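PDB 3BJK: acyl-CoA thioester hydrolase HI0827 from Haemophilus influenzae Rd KW20, which catalyses the hydrolysis of acyl-CoA thioesters with broad specificity, probably including those of long-chain fatty acids. Local coordinates for residues Gly14-Leu18 against Met44-Leu49; Gly75-Tyr81 against Glu97-Val103; Val87-Ile92 against Ser130-Arg135. The protein carries 1 engineered substitution. The contacts are given in a common frame with arbitrary orientation. Numbering follows the deposited sequence.

Interaction 1. Residues Gly14-Leu18 against Met44-Leu49; sequences GVLLL and MGGAIL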
loop_
_atom_site.group_PDB
_atom_site.type_symbol
_atom_site.label_atom_id
_atom_site.label_comp_id
_atom_site.label_asym_id
_atom_site.label_seq_id
_atom_site.Cartn_x
_atom_site.Cartn_y
_atom_site.Cartn_z
ATOM N N GLY C 14 1.196 -28.839 -10.775
ATOM C CA GLY C 14 1.374 -28.509 -9.381
ATOM C C GLY C 14 0.065 -28.377 -8.629
ATOM O O GLY C 14 -1.014 -28.553 -9.181
ATOM N N VAL C 15 0.175 -28.044 -7.353
ATOM C CA VAL C 15 -0.991 -27.774 -6.549
ATOM C C VAL C 15 -1.244 -26.276 -6.549
ATOM O O VAL C 15 -0.338 -25.489 -6.750
ATOM C CB VAL C 15 -0.839 -28.352 -5.123
ATOM C CG1 VAL C 15 -0.671 -29.827 -5.217
ATOM C CG2 VAL C 15 0.328 -27.762 -4.383
ATOM N N LEU C 16 -2.476 -25.878 -6.309
ATOM C CA LEU C 16 -2.799 -24.470 -6.335
ATOM C C LEU C 16 -2.273 -23.889 -5.025
ATOM O O LEU C 16 -2.609 -24.355 -3.948
ATOM C CB LEU C 16 -4.278 -24.212 -6.487
ATOM C CG LEU C 16 -4.705 -22.725 -6.477
ATOM C CD1 LEU C 16 -4.334 -22.052 -7.755
ATOM C CD2 LEU C 16 -6.176 -22.695 -6.340
ATOM N N LEU C 17 -1.413 -22.911 -5.165
ATOM C CA LEU C 17 -0.812 -22.222 -4.045
ATOM C C LEU C 17 -1.588 -20.961 -3.629
ATOM O O LEU C 17 -1.845 -20.721 -2.436
ATOM C CB LEU C 17 0.593 -21.810 -4.396
ATOM C CG LEU C 17 1.505 -22.909 -4.943
ATOM C CD1 LEU C 17 2.753 -22.304 -5.484
ATOM C CD2 LEU C 17 1.791 -23.947 -3.851
ATOM N N LEU C 18 -1.933 -20.158 -4.640
ATOM C CA LEU C 18 -2.488 -18.849 -4.438
ATOM C C LEU C 18 -3.377 -18.518 -5.584
ATOM O O LEU C 18 -3.121 -18.949 -6.695
ATOM C CB LEU C 18 -1.445 -17.752 -4.448
ATOM C CG LEU C 18 -0.414 -17.543 -3.350
ATOM C CD1 LEU C 18 0.375 -16.287 -3.736
ATOM C CD2 LEU C 18 -1.064 -17.378 -2.022
ATOM N N MET C 44 5.323 -15.779 -2.079
ATOM C CA MET C 44 4.352 -16.064 -1.061
ATOM C C MET C 44 3.737 -17.442 -1.245
ATOM O O MET C 44 3.655 -18.237 -0.274
ATOM C CB MET C 44 3.291 -14.975 -1.085
ATOM C CG MET C 44 2.065 -15.213 -0.288
ATOM S SD MET C 44 1.086 -13.695 -0.102
ATOM C CE MET C 44 2.272 -12.434 0.019
ATOM N N GLY C 45 3.333 -17.732 -2.490
ATOM C CA GLY C 45 2.762 -19.013 -2.825
ATOM C C GLY C 45 3.705 -20.164 -2.585
ATOM O O GLY C 45 3.405 -21.116 -1.880
ATOM N N GLY C 46 4.888 -20.060 -3.175
ATOM C CA GLY C 46 5.943 -21.065 -2.967
ATOM C C GLY C 46 6.241 -21.355 -1.515
ATOM O O GLY C 46 6.341 -22.520 -1.114
ATOM N N ALA C 47 6.300 -20.291 -0.718
ATOM C CA ALA C 47 6.563 -20.390 0.735
ATOM C C ALA C 47 5.496 -21.115 1.507
ATOM O O ALA C 47 5.831 -21.846 2.492
ATOM C CB ALA C 47 6.743 -19.018 1.319
ATOM N N ILE C 48 4.245 -20.948 1.113
ATOM C CA ILE C 48 3.117 -21.664 1.752
ATOM C C ILE C 48 3.370 -23.182 1.654
ATOM O O ILE C 48 3.268 -23.891 2.625
ATOM C CB ILE C 48 1.731 -21.297 1.128
ATOM C CG1 ILE C 48 1.303 -19.861 1.514
ATOM C CG2 ILE C 48 0.649 -22.257 1.608
ATOM C CD1 ILE C 48 0.013 -19.329 0.801
ATOM N N LEU C 49 3.668 -23.644 0.447
ATOM C CA LEU C 49 3.911 -25.052 0.176
ATOM C C LEU C 49 5.180 -25.558 0.943
ATOM O O LEU C 49 5.164 -26.618 1.574
ATOM C CB LEU C 49 4.048 -25.283 -1.308
ATOM C CG LEU C 49 3.669 -26.698 -1.857
ATOM C CD1 LEU C 49 4.558 -27.091 -2.972
ATOM C CD2 LEU C 49 3.514 -27.835 -0.842
#

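Interaction 2. Residues Gly75-Tyr81 against Glu97-Val103; sequences GDVVCCY and EVWVKKV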
loop_
_atom_site.group_PDB
_atom_site.type_symbol
_atom_site.label_atom_id
_atom_site.label_comp_id
_atom_site.label_asym_id
_atom_site.label_seq_id
_atom_site.Cartn_x
_atom_site.Cartn_y
_atom_site.Cartn_z
ATOM N N GLY C 75 -7.489 -6.982 -13.839
ATOM C CA GLY C 75 -8.748 -7.705 -13.949
ATOM C C GLY C 75 -8.598 -9.197 -14.267
ATOM O O GLY C 75 -9.596 -9.911 -14.176
ATOM N N ASP C 76 -7.389 -9.654 -14.641
ATOM C CA ASP C 76 -7.082 -11.086 -14.843
ATOM C C ASP C 76 -7.160 -11.777 -13.465
ATOM O O ASP C 76 -6.766 -11.214 -12.472
ATOM C CB ASP C 76 -5.617 -11.297 -15.341
ATOM C CG ASP C 76 -5.415 -11.003 -16.825
ATOM O OD1 ASP C 76 -6.381 -10.708 -17.560
ATOM O OD2 ASP C 76 -4.227 -11.041 -17.236
ATOM N N VAL C 77 -7.650 -13.006 -13.438
ATOM C CA VAL C 77 -7.528 -13.870 -12.271
ATOM C C VAL C 77 -6.141 -14.472 -12.369
ATOM O O VAL C 77 -5.758 -14.934 -13.443
ATOM C CB VAL C 77 -8.588 -14.947 -12.261
ATOM C CG1 VAL C 77 -8.333 -15.944 -11.132
ATOM C CG2 VAL C 77 -9.969 -14.337 -12.166
ATOM N N VAL C 78 -5.384 -14.426 -11.268
ATOM C CA VAL C 78 -4.005 -14.879 -11.232
ATOM C C VAL C 78 -3.849 -16.024 -10.209
ATOM O O VAL C 78 -4.158 -15.838 -9.019
ATOM C CB VAL C 78 -3.044 -13.724 -10.920
ATOM C CG1 VAL C 78 -1.551 -14.199 -10.878
ATOM C CG2 VAL C 78 -3.231 -12.581 -11.945
ATOM N N CYS C 79 -3.422 -17.196 -10.703
ATOM C CA CYS C 79 -3.159 -18.415 -9.896
ATOM C C CYS C 79 -1.694 -18.762 -9.905
ATOM O O CYS C 79 -1.062 -18.658 -10.970
ATOM C CB CYS C 79 -3.866 -19.622 -10.488
ATOM S SG CYS C 79 -5.617 -19.448 -10.571
ATOM N N CYS C 80 -1.190 -19.274 -8.769
ATOM C CA CYS C 80 0.199 -19.775 -8.649
ATOM C C CYS C 80 0.132 -21.247 -8.282
ATOM O O CYS C 80 -0.569 -21.603 -7.357
ATOM C CB CYS C 80 0.997 -19.021 -7.597
ATOM S SG CYS C 80 1.356 -17.290 -8.020
ATOM N N TYR C 81 0.782 -22.083 -9.085
ATOM C CA TYR C 81 0.853 -23.518 -8.850
ATOM C C TYR C 81 2.273 -23.924 -8.528
ATOM O O TYR C 81 3.249 -23.377 -9.081
ATOM C CB TYR C 81 0.377 -24.301 -10.053
ATOM C CG TYR C 81 -1.057 -24.130 -10.393
ATOM C CD1 TYR C 81 -1.470 -23.085 -11.226
ATOM C CD2 TYR C 81 -2.026 -25.015 -9.899
ATOM C CE1 TYR C 81 -2.776 -22.921 -11.547
ATOM C CE2 TYR C 81 -3.346 -24.842 -10.208
ATOM C CZ TYR C 81 -3.720 -23.790 -11.044
ATOM O OH TYR C 81 -5.046 -23.651 -11.417
ATOM N N GLU C 97 4.541 -22.018 -11.263
ATOM C CA GLU C 97 4.003 -21.446 -12.487
ATOM C C GLU C 97 2.839 -20.519 -12.143
ATOM O O GLU C 97 1.967 -20.851 -11.285
ATOM C CB GLU C 97 3.453 -22.487 -13.394
ATOM C CG GLU C 97 4.433 -23.575 -13.824
ATOM C CD GLU C 97 3.847 -24.492 -14.899
ATOM O OE1 GLU C 97 2.598 -24.689 -14.953
ATOM O OE2 GLU C 97 4.645 -25.039 -15.698
ATOM N N VAL C 98 2.877 -19.346 -12.773
ATOM C CA VAL C 98 1.788 -18.350 -12.749
ATOM C C VAL C 98 0.954 -18.409 -13.980
ATOM O O VAL C 98 1.463 -18.366 -15.098
ATOM C CB VAL C 98 2.287 -16.919 -12.538
ATOM C CG1 VAL C 98 1.107 -16.002 -12.327
ATOM C CG2 VAL C 98 3.224 -16.841 -11.343
ATOM N N TRP C 99 -0.345 -18.588 -13.742
ATOM C CA TRP C 99 -1.322 -18.750 -14.764
ATOM C C TRP C 99 -2.395 -17.673 -14.551
ATOM O O TRP C 99 -2.727 -17.317 -13.418
ATOM C CB TRP C 99 -1.958 -20.148 -14.666
ATOM C CG TRP C 99 -1.096 -21.294 -15.165
ATOM C CD1 TRP C 99 -0.033 -21.895 -14.515
ATOM C CD2 TRP C 99 -1.259 -21.982 -16.380
ATOM N NE1 TRP C 99 0.463 -22.893 -15.276
ATOM C CE2 TRP C 99 -0.257 -22.979 -16.434
ATOM C CE3 TRP C 99 -2.155 -21.855 -17.457
ATOM C CZ2 TRP C 99 -0.120 -23.828 -17.516
ATOM C CZ3 TRP C 99 -2.015 -22.709 -18.539
ATOM C CH2 TRP C 99 -1.007 -23.694 -18.553
ATOM N N VAL C 100 -2.911 -17.193 -15.658
ATOM C CA VAL C 100 -4.009 -16.230 -15.713
ATOM C C VAL C 100 -5.261 -16.884 -16.318
ATOM O O VAL C 100 -5.183 -17.771 -17.184
ATOM C CB VAL C 100 -3.583 -14.986 -16.570
ATOM C CG1 VAL C 100 -4.725 -14.284 -17.184
ATOM C CG2 VAL C 100 -2.684 -14.029 -15.748
ATOM N N LYS C 101 -6.416 -16.425 -15.843
ATOM C CA LYS C 101 -7.723 -16.708 -16.452
ATOM C C LYS C 101 -8.460 -15.398 -16.763
ATOM O O LYS C 101 -8.603 -14.539 -15.874
ATOM C CB LYS C 101 -8.557 -17.573 -15.491
ATOM C CG LYS C 101 -9.934 -18.027 -16.010
ATOM C CD LYS C 101 -10.695 -18.774 -14.886
ATOM C CE LYS C 101 -11.974 -19.360 -15.307
ATOM N NZ LYS C 101 -12.656 -20.177 -14.253
ATOM N N LYS C 102 -8.900 -15.251 -18.018
ATOM C CA LYS C 102 -9.709 -14.119 -18.465
ATOM C C LYS C 102 -11.171 -14.393 -18.102
ATOM O O LYS C 102 -11.801 -15.298 -18.662
ATOM C CB LYS C 102 -9.662 -13.946 -20.001
ATOM C CG LYS C 102 -8.288 -13.823 -20.636
ATOM C CD LYS C 102 -7.508 -12.734 -19.995
ATOM C CE LYS C 102 -6.763 -11.881 -21.011
ATOM N NZ LYS C 102 -6.081 -10.736 -20.308
ATOM N N VAL C 103 -11.704 -13.586 -17.194
ATOM C CA VAL C 103 -13.114 -13.705 -16.735
ATOM C C VAL C 103 -13.967 -12.491 -17.105
ATOM O O VAL C 103 -15.201 -12.619 -17.223
ATOM C CB VAL C 103 -13.201 -13.948 -15.199
ATOM C CG1 VAL C 103 -12.460 -15.237 -14.816
ATOM C CG2 VAL C 103 -12.597 -12.767 -14.408
HETATM O O HOH W 1 -10.541 -10.840 -16.628
HETATM O O HOH W 2 -2.916 -11.186 -19.452
#

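Interaction 3. Residues Val87-Ile92 against Ser130-Arg135; sequences VGRSSI and SRTIPR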
loop_
_atom_site.group_PDB
_atom_site.type_symbol
_atom_site.label_atom_id
_atom_site.label_comp_id
_atom_site.label_asym_id
_atom_site.label_seq_id
_atom_site.Cartn_x
_atom_site.Cartn_y
_atom_site.Cartn_z
ATOM N N VAL C 87 13.546 -32.295 -1.751
ATOM C CA VAL C 87 13.509 -31.965 -0.331
ATOM C C VAL C 87 14.824 -32.457 0.283
ATOM O O VAL C 87 15.148 -33.609 0.152
ATOM C CB VAL C 87 12.338 -32.669 0.408
ATOM C CG1 VAL C 87 12.307 -32.241 1.905
ATOM C CG2 VAL C 87 11.013 -32.384 -0.282
ATOM N N GLY C 88 15.558 -31.578 0.953
ATOM C CA GLY C 88 16.815 -31.950 1.573
ATOM C C GLY C 88 16.564 -32.228 3.031
ATOM O O GLY C 88 15.429 -32.419 3.472
ATOM N N ARG C 89 17.636 -32.247 3.799
ATOM C CA ARG C 89 17.501 -32.266 5.249
ATOM C C ARG C 89 16.722 -31.030 5.771
ATOM O O ARG C 89 15.887 -31.115 6.681
ATOM C CB ARG C 89 18.917 -32.326 5.798
ATOM C CG ARG C 89 19.092 -32.495 7.269
ATOM C CD ARG C 89 20.605 -32.591 7.487
ATOM N NE ARG C 89 21.034 -32.389 8.869
ATOM C CZ ARG C 89 22.297 -32.114 9.229
ATOM N NH1 ARG C 89 23.281 -31.998 8.304
ATOM N NH2 ARG C 89 22.585 -31.967 10.527
ATOM N N SER C 90 16.994 -29.880 5.173
ATOM C CA SER C 90 16.372 -28.631 5.563
ATOM C C SER C 90 15.826 -27.854 4.357
ATOM O O SER C 90 14.938 -26.999 4.498
ATOM C CB SER C 90 17.389 -27.780 6.338
ATOM O OG SER C 90 18.550 -27.481 5.538
ATOM N N SER C 91 16.320 -28.156 3.158
ATOM C CA SER C 91 15.920 -27.344 1.964
ATOM C C SER C 91 14.702 -27.941 1.213
ATOM O O SER C 91 14.444 -29.161 1.241
ATOM C CB SER C 91 17.085 -27.201 0.995
ATOM O OG SER C 91 17.468 -28.475 0.541
ATOM N N ILE C 92 13.952 -27.077 0.546
ATOM C CA ILE C 92 12.825 -27.478 -0.245
ATOM C C ILE C 92 12.881 -26.690 -1.550
ATOM O O ILE C 92 12.888 -25.464 -1.530
ATOM C CB ILE C 92 11.513 -27.117 0.479
ATOM C CG1 ILE C 92 11.486 -27.795 1.834
ATOM C CG2 ILE C 92 10.312 -27.557 -0.311
ATOM C CD1 ILE C 92 10.678 -27.129 2.803
ATOM N N SER C 130 18.916 -22.697 10.590
ATOM C CA SER C 130 18.562 -23.951 9.943
ATOM C C SER C 130 17.977 -24.993 10.910
ATOM O O SER C 130 18.434 -25.151 12.048
ATOM C CB SER C 130 19.801 -24.520 9.236
ATOM O OG SER C 130 19.430 -25.532 8.360
ATOM N N ARG C 131 16.936 -25.685 10.440
ATOM C CA ARG C 131 16.354 -26.788 11.191
ATOM C C ARG C 131 15.936 -27.932 10.301
ATOM O O ARG C 131 15.626 -27.742 9.136
ATOM C CB ARG C 131 15.181 -26.320 12.065
ATOM C CG ARG C 131 14.003 -25.835 11.297
ATOM C CD ARG C 131 12.696 -25.727 12.147
ATOM N NE ARG C 131 11.641 -25.299 11.217
ATOM C CZ ARG C 131 10.704 -26.085 10.663
ATOM N NH1 ARG C 131 10.593 -27.372 10.943
ATOM N NH2 ARG C 131 9.862 -25.565 9.797
ATOM N N THR C 132 15.907 -29.120 10.890
ATOM C CA THR C 132 15.677 -30.355 10.155
ATOM C C THR C 132 14.198 -30.556 9.914
ATOM O O THR C 132 13.418 -30.514 10.836
ATOM C CB THR C 132 16.207 -31.544 10.936
ATOM O OG1 THR C 132 17.631 -31.397 11.091
ATOM C CG2 THR C 132 15.898 -32.859 10.213
ATOM N N ILE C 133 13.821 -30.769 8.661
ATOM C CA ILE C 133 12.430 -31.052 8.335
ATOM C C ILE C 133 12.007 -32.362 9.004
ATOM O O ILE C 133 12.692 -33.367 8.843
ATOM C CB ILE C 133 12.250 -31.144 6.823
ATOM C CG1 ILE C 133 12.525 -29.758 6.191
ATOM C CG2 ILE C 133 10.843 -31.598 6.478
ATOM C CD1 ILE C 133 12.677 -29.806 4.774
ATOM N N PRO C 134 10.883 -32.350 9.764
ATOM C CA PRO C 134 10.441 -33.578 10.417
ATOM C C PRO C 134 10.005 -34.607 9.393
ATOM O O PRO C 134 9.199 -34.307 8.522
ATOM C CB PRO C 134 9.253 -33.136 11.301
ATOM C CG PRO C 134 8.771 -31.905 10.730
ATOM C CD PRO C 134 9.963 -31.233 10.044
ATOM N N ARG C 135 10.542 -35.816 9.515
ATOM C CA ARG C 135 10.317 -36.881 8.542
ATOM C C ARG C 135 9.235 -37.849 9.007
ATOM O O ARG C 135 8.565 -38.464 8.192
ATOM C CB ARG C 135 11.616 -37.643 8.317
ATOM C CG ARG C 135 12.726 -36.801 7.767
ATOM C CD ARG C 135 12.737 -36.885 6.272
ATOM N NE ARG C 135 13.279 -35.691 5.657
ATOM C CZ ARG C 135 13.471 -35.559 4.350
ATOM N NH1 ARG C 135 13.141 -36.531 3.499
ATOM N NH2 ARG C 135 13.968 -34.424 3.886
HETATM O O HOH W 3 20.799 -25.841 6.047
#

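Interaction 1. Residues Gly14-Leu18 against Met44-Leu49
This is a buried apolar contact in which strand 15-21, outermost in this chain's sheet, packs on the central helix 35-54 without any hydrogen bond between the two segments. Axes of strand 15-18 and helix 44-49 approach to 7.1 Å, with N-to-C directions 123° apart. So close a passage depends on Gly45: its CA lies 5.0 Å from Leu17 CA, and a beta carbon here would crowd the side chains of both Leu17 and Leu18. Those two leucines form a classic beta bulge opposite Cys80, which lets consecutive residues both turn toward the helix. Leu17 CD2 meets Leu49 CB at 3.7 Å; Leu18 CD2 meets Ile48 CD1 at 3.6 Å, while Leu18 CD1 lies 4.0 Å from Met44 CG. Branched leucine and isoleucine chains and flexible Met44 pack closely. On the strand's other side Leu16 packs against Leu16 of the second subunit, and Leu17 O accepts a hydrogen bond from Arg19 of that chain. A long helix cradled by an antiparallel sheet is the hallmark of the hotdog fold.

Interaction 2. Residues Gly75-Tyr81 against Glu97-Val103
Gly75, whose positive phi suits glycine, leads in from a loop; a water bridges Gly75 O (2.8 Å) and Val103 N (3.0 Å). Next, Asp76 OD1 forms a salt bridge with Lys102 NZ at 2.8 Å, a long flexible lysine being able to curl back to the carboxylate. At Val77 the antiparallel ladder is under way: Val77 N donates to Lys101 O (3.0 Å) and Lys101 N to Val77 O (2.9 Å). The ammonium of Lys101 leads off to a salt bridge with Glu52 of the second subunit. Val78 faces the other way, with Val78 CG1 3.5 Å from Val98 CG1 in an apolar patch with Val100 and Cys80; Trp37, Gln41 and Met42 of helix 35-54 lie on Val78, Cys80 and Val98. Cys79 pairs with Trp99 (Cys79 N to Trp99 O 2.8 Å, Trp99 N to Cys79 O 2.9 Å), and at Cys80, a compact residue for the helix side, SG lies 3.8 Å from Val98 CG2. Tyr81 closes the run: Tyr81 N donates to Glu97 O at 2.8 Å, and its ring turns an edge toward the face of the Trp99 five-membered ring in an offset edge-to-face pair, centroids 5.5 Å apart and planes at 87°. Trp99 NE1 is held by Glu97 OE1 at 2.8 Å. The chemistry thus implies a two-faced hairpin: the face of Val78, Cys80, Val98 and Val100 is small and apolar, whereas that of Val77, Cys79, Tyr81, Glu97, Trp99 and Lys101 mixes apolar residues with aromatic and charged ones, Glu97 also salt-bridging Arg10.

Interaction 3. Residues Val87-Ile92 against Ser130-Arg135
Ile133 gives up more surface than any other residue here, laying its side chain against the turn that links strands 77-87 and 91-101. Its CD1 atom lies 3.8 Å from Val87 CG1 and 3.8 Å from Ile92 CG1, and 3.6 Å from Ser90 O, so a slim branched chain touches both legs of the turn at once. The backbone fixes the isoleucine in place: Ile133 N donates to Arg89 O over 2.9 Å, with Thr132 CA adding a CA-H...O contact to that same carbonyl at 3.6 Å. Arg89, next in buried area, lies in the exposed bend, and its long side chain runs outward, passing Thr132 with NE 4.2 Å from OG1; a charged residue suits such a solvent-facing position. This bend belongs to a beta hairpin of the hotdog sheet, closed by Gly88 N donating to Ser91 O at 2.7 Å. Gly88 must be small, since a beta carbon there would collide with Ser91 OG. The segment 130-135, part of the connection between strand 111-123 and helix 139-148, runs alongside this hairpin tip. Ser90, third in buried area, rests its CB 3.3 Å from Arg131 O, while a water bridges Ser90 OG (2.8 Å) and Ser130 OG (2.7 Å), a natural use of two short hydroxyls near the surface. Arg131 itself points away, giving its guanidinium to the carbonyls of Val124, Ala54 and Arg57. At the far end Arg135 reaches back until its NH2 is 3.4 Å from Val87 CG1, its chain also lying against Leu141 and Leu145 of helix 139-148.

Overall arrangement
All three contacts reach the single antiparallel sheet. Interaction 1 closes along the chain before the others open, while the segments of interactions 2 and 3 alternate. Interactions 1 and 2 have centres 13 Å apart and touch directly, since strands 15-21 and 77-87 are neighbours: Leu17 N lies 2.7 Å from Cys80 O, probably a hydrogen bond. Both also meet the second subunit. Interaction 3, whose segments touch no other subunit, lies about 30 Å, centre to centre, from interaction 2, across the middle of the chain, although the two share strand 91-101. The hairpin of strands 77-87 and 91-101 spans from a subunit-facing region to a peripheral tip, with helix 35-54 packing along it, from Val78 and Val98 to Ile92.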